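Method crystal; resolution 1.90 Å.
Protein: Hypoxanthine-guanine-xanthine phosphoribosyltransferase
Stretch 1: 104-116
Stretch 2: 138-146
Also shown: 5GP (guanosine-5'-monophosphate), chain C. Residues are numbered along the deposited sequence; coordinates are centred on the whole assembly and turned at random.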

# COMPACT_ATOMS: atom_id res chain seq x y z
N ILE A 104 -3.19 14.28 -0.70
CA ILE A 104 -3.79 15.60 -0.82
C ILE A 104 -2.74 16.69 -0.58
O ILE A 104 -1.83 16.52 0.23
CB ILE A 104 -4.98 15.78 0.16
CG1 ILE A 104 -5.70 17.11 -0.07
CG2 ILE A 104 -4.51 15.68 1.60
CD1 ILE A 104 -7.00 17.21 0.67
N ILE A 105 -2.84 17.75 -1.37
CA ILE A 105 -1.94 18.89 -1.24
C ILE A 105 -2.78 20.04 -0.68
O ILE A 105 -3.78 20.44 -1.27
CB ILE A 105 -1.31 19.26 -2.59
CG1 ILE A 105 -0.34 18.13 -3.00
CG2 ILE A 105 -0.57 20.60 -2.50
CD1 ILE A 105 0.33 18.35 -4.33
N ASP A 106 -2.40 20.50 0.51
CA ASP A 106 -3.09 21.58 1.19
C ASP A 106 -2.37 22.90 0.93
O ASP A 106 -2.63 23.56 -0.07
CB ASP A 106 -3.16 21.25 2.69
CG ASP A 106 -4.08 22.18 3.46
OD1 ASP A 106 -4.52 23.23 2.93
OD2 ASP A 106 -4.37 21.86 4.63
N THR A 107 -1.46 23.31 1.81
CA THR A 107 -0.74 24.56 1.62
C THR A 107 0.42 24.39 0.64
O THR A 107 0.99 25.37 0.16
CB THR A 107 -0.16 25.10 2.93
OG1 THR A 107 0.88 24.22 3.39
CG2 THR A 107 -1.25 25.21 3.99
N GLY A 108 0.80 23.14 0.40
CA GLY A 108 1.89 22.86 -0.52
C GLY A 108 3.24 22.73 0.16
O GLY A 108 4.22 22.35 -0.50
N LEU A 109 3.32 22.99 1.46
CA LEU A 109 4.59 22.91 2.18
C LEU A 109 5.26 21.53 2.11
O LEU A 109 6.44 21.43 1.76
CB LEU A 109 4.40 23.31 3.65
CG LEU A 109 5.61 23.15 4.58
CD1 LEU A 109 6.74 24.07 4.16
CD2 LEU A 109 5.19 23.44 6.00
N THR A 110 4.52 20.48 2.46
CA THR A 110 5.06 19.13 2.43
C THR A 110 5.65 18.74 1.07
O THR A 110 6.82 18.34 0.98
CB THR A 110 4.00 18.09 2.85
OG1 THR A 110 3.45 18.45 4.12
CG2 THR A 110 4.65 16.71 2.99
N MET A 111 4.86 18.89 0.01
CA MET A 111 5.32 18.55 -1.33
C MET A 111 6.46 19.45 -1.81
O MET A 111 7.38 18.98 -2.49
CB MET A 111 4.14 18.59 -2.32
CG MET A 111 4.42 17.94 -3.66
SD MET A 111 5.08 16.25 -3.54
CE MET A 111 3.93 15.48 -2.45
N TYR A 112 6.41 20.73 -1.46
CA TYR A 112 7.46 21.65 -1.87
C TYR A 112 8.81 21.19 -1.30
O TYR A 112 9.83 21.20 -1.99
CB TYR A 112 7.14 23.08 -1.41
CG TYR A 112 8.24 24.08 -1.65
CD1 TYR A 112 8.38 24.72 -2.88
CD2 TYR A 112 9.16 24.38 -0.65
CE1 TYR A 112 9.41 25.63 -3.11
CE2 TYR A 112 10.19 25.28 -0.86
CZ TYR A 112 10.31 25.91 -2.10
OH TYR A 112 11.33 26.81 -2.33
N GLN A 113 8.81 20.78 -0.04
CA GLN A 113 10.03 20.31 0.61
C GLN A 113 10.47 18.95 0.08
O GLN A 113 11.66 18.70 -0.13
CB GLN A 113 9.84 20.27 2.12
CG GLN A 113 9.47 21.62 2.69
CD GLN A 113 9.60 21.67 4.18
OE1 GLN A 113 10.53 22.26 4.72
NE2 GLN A 113 8.66 21.04 4.88
N LEU A 114 9.50 18.08 -0.18
CA LEU A 114 9.77 16.75 -0.70
C LEU A 114 10.40 16.86 -2.09
O LEU A 114 11.40 16.21 -2.39
CB LEU A 114 8.48 15.93 -0.77
CG LEU A 114 8.53 14.45 -0.37
CD1 LEU A 114 7.46 13.69 -1.13
CD2 LEU A 114 9.88 13.83 -0.64
N LEU A 115 9.83 17.72 -2.93
CA LEU A 115 10.35 17.90 -4.28
C LEU A 115 11.78 18.45 -4.28
O LEU A 115 12.62 18.02 -5.08
CB LEU A 115 9.43 18.80 -5.12
CG LEU A 115 8.09 18.19 -5.55
CD1 LEU A 115 7.35 19.18 -6.42
CD2 LEU A 115 8.33 16.89 -6.32
N ASN A 116 12.07 19.40 -3.39
CA ASN A 116 13.41 19.97 -3.30
C ASN A 116 14.38 18.88 -2.89
O ASN A 116 15.49 18.79 -3.43
CB ASN A 116 13.48 21.12 -2.28
CG ASN A 116 12.88 22.42 -2.81
OD1 ASN A 116 12.88 22.69 -4.02
ND2 ASN A 116 12.40 23.26 -1.90
P 5GP C . 0.45 20.72 3.22
O1P 5GP C . 0.15 20.71 1.77
O2P 5GP C . 1.88 20.57 3.51
O3P 5GP C . -0.21 21.86 3.88
O5' 5GP C . -0.36 19.52 3.81
C5' 5GP C . -0.55 18.26 3.19
C4' 5GP C . -0.43 17.22 4.23
O4' 5GP C . -1.47 17.28 5.22
C3' 5GP C . -0.48 15.85 3.64
O3' 5GP C . 0.25 15.03 4.55
C2' 5GP C . -1.92 15.56 3.78
O2' 5GP C . -2.14 14.16 3.79
C1' 5GP C . -2.37 16.19 5.10
N9 5GP C . -3.78 16.74 4.96
C8 5GP C . -4.13 17.94 4.37
N7 5GP C . -5.42 18.16 4.33
C5 5GP C . -6.00 17.02 4.90
C6 5GP C . -7.38 16.66 4.99
O6 5GP C . -8.36 17.36 4.74
N1 5GP C . -7.56 15.36 5.44
C2 5GP C . -6.52 14.49 5.77
N2 5GP C . -6.87 13.31 6.29
N3 5GP C . -5.21 14.83 5.71
C4 5GP C . -5.01 16.11 5.24
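Stretch 2 138-146: KKAYDVPID

Stretch 2 has no regular helix or strand. It runs as an irregular, mostly extended segment, with phi/psi of -83/157 at K139, -131/133 at Y141, -84/121 at V143 and -74/122 at P144; A140, at -65/-30, interrupts the run. The CA register fixes its course over stretch 1: T107 lies nearest K139 (CA to CA, 5.2 Å), G108 nearest Y141 (CA to CA, 5.2 Å) and Y112 nearest V143 (CA to CA, 5.9 Å). Both chains therefore advance in the same sense, from the loop after strand 104-105 into the helix that begins at L109. Together they bury 579 Å².

The polar contacts gather at the loop, where carbonyls of stretch 1 meet donors of stretch 2. The shortest is from K139: its side chain, with chi angles m, t, t, m, carries NZ to 2.8 Å from D106 O, a hydrogen bond that satisfies this carbonyl. K139 NZ is also hydrogen-bonded elsewhere in the structure. T107 O receives two weak hydrogen bonds, from A140 N at 3.3 Å and from Y141 N at 3.5 Å. The single acceptor T107 O is thus shared by two consecutive amides, both long, and the N-H...O angles of 124° (A140) and 149° (Y141) show that the first in particular is far from linear. Within stretch 2, V143 N makes a weak bond to Y141 O at 3.0 Å.

The amides of the loop and of T110, in the first turn of the helix, are turned to the nucleotide instead. D106 N and G108 N each donate to 5GP O1P at 2.9 Å, T107 N to 5GP O3P at 2.8 Å, and T110 N to 5GP O2P at 2.8 Å. Two hydroxyls add to the phosphate site: T107 OG1 donates to 5GP O3P at 2.6 Å, and T110 OG1 to 5GP O2P at 2.7 Å. T107 OG1 also accepts a weak bond from L109 N at 3.3 Å. T107 thus gives its N to the phosphate and its O to stretch 2.

G108 occupies the N-cap position, and its O accepts from Y112 N at 2.9 Å, opening the helical hydrogen-bond series. Its phi/psi of 94/-6 would jam a CB against the preceding carbonyl. An ideal CB on G108 would also lie 3.0 Å from Y141 O and 3.4 Å from V143 CG2, so the close approach of stretch 2 likewise leaves little room.

Farther along, the contact becomes apolar. V143, chi1 t, points toward stretch 1 and is the hub: its CG1 lies 3.5 Å from M111 CG, 4.1 Å from L115 CD1 and 4.3 Å from I105 CD1, while its CG2 is 4.0 Å from Y112 CB. The Y141 and Y112 rings pair obliquely, centroids 4.9 Å apart and planes at 31°, with Y141 CD2 over one face of the Y112 ring, 3.7 Å from Y112 CD2. L109 CD1 approaches Y141 CZ at 3.7 Å. Beyond V143, P144 CD rests 4.2 Å from L115 CD1, and the end of I145 comes back so that its CD1 meets I105 CD1 at 3.9 Å.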

# COMPACT_ATOMS: atom_id res chain seq x y z
N LYS A 138 -4.68 30.92 -3.22
CA LYS A 138 -3.25 30.95 -3.52
C LYS A 138 -2.53 30.16 -2.44
O LYS A 138 -2.77 30.36 -1.24
CB LYS A 138 -2.74 32.40 -3.56
N LYS A 139 -1.73 29.19 -2.86
CA LYS A 139 -1.00 28.36 -1.91
C LYS A 139 0.28 29.06 -1.48
O LYS A 139 0.78 29.93 -2.18
CB LYS A 139 -0.68 26.99 -2.51
CG LYS A 139 -1.91 26.10 -2.69
CD LYS A 139 -1.50 24.69 -3.08
CE LYS A 139 -2.70 23.92 -3.60
NZ LYS A 139 -3.76 23.74 -2.59
N ALA A 140 0.79 28.67 -0.32
CA ALA A 140 2.01 29.24 0.23
C ALA A 140 3.18 28.88 -0.67
O ALA A 140 4.16 29.63 -0.77
CB ALA A 140 2.24 28.72 1.64
N TYR A 141 3.09 27.72 -1.33
CA TYR A 141 4.15 27.26 -2.22
C TYR A 141 3.58 26.82 -3.55
O TYR A 141 2.60 26.08 -3.61
CB TYR A 141 4.93 26.12 -1.57
CG TYR A 141 5.41 26.47 -0.19
CD1 TYR A 141 4.58 26.29 0.91
CD2 TYR A 141 6.66 27.04 0.01
CE1 TYR A 141 4.97 26.68 2.17
CE2 TYR A 141 7.07 27.43 1.27
CZ TYR A 141 6.22 27.25 2.35
OH TYR A 141 6.60 27.64 3.62
N ASP A 142 4.21 27.29 -4.62
CA ASP A 142 3.79 26.98 -5.99
C ASP A 142 4.27 25.60 -6.43
O ASP A 142 5.26 25.48 -7.17
CB ASP A 142 4.32 28.05 -6.94
CG ASP A 142 3.58 28.08 -8.28
OD1 ASP A 142 2.65 27.28 -8.50
OD2 ASP A 142 3.94 28.94 -9.11
N VAL A 143 3.57 24.56 -5.97
CA VAL A 143 3.91 23.18 -6.31
C VAL A 143 3.29 22.77 -7.66
O VAL A 143 2.07 22.88 -7.85
CB VAL A 143 3.40 22.22 -5.22
CG1 VAL A 143 3.68 20.76 -5.60
CG2 VAL A 143 4.06 22.55 -3.89
N PRO A 144 4.13 22.35 -8.63
CA PRO A 144 3.60 21.94 -9.93
C PRO A 144 2.95 20.56 -9.77
O PRO A 144 3.57 19.61 -9.28
CB PRO A 144 4.84 21.88 -10.81
CG PRO A 144 5.92 21.48 -9.85
CD PRO A 144 5.60 22.31 -8.61
N ILE A 145 1.66 20.50 -10.11
CA ILE A 145 0.90 19.25 -10.00
C ILE A 145 0.62 18.76 -11.41
O ILE A 145 -0.14 19.38 -12.14
CB ILE A 145 -0.43 19.48 -9.26
CG1 ILE A 145 -0.15 20.05 -7.87
CG2 ILE A 145 -1.25 18.19 -9.20
CD1 ILE A 145 -1.38 20.48 -7.12
N ASP A 146 1.27 17.68 -11.82
CA ASP A 146 1.10 17.16 -13.16
C ASP A 146 -0.15 16.33 -13.37
O ASP A 146 -0.74 16.36 -14.44
CB ASP A 146 2.33 16.38 -13.58
CG ASP A 146 3.58 17.15 -13.33
OD1 ASP A 146 3.93 17.98 -14.19
OD2 ASP A 146 4.19 16.97 -12.25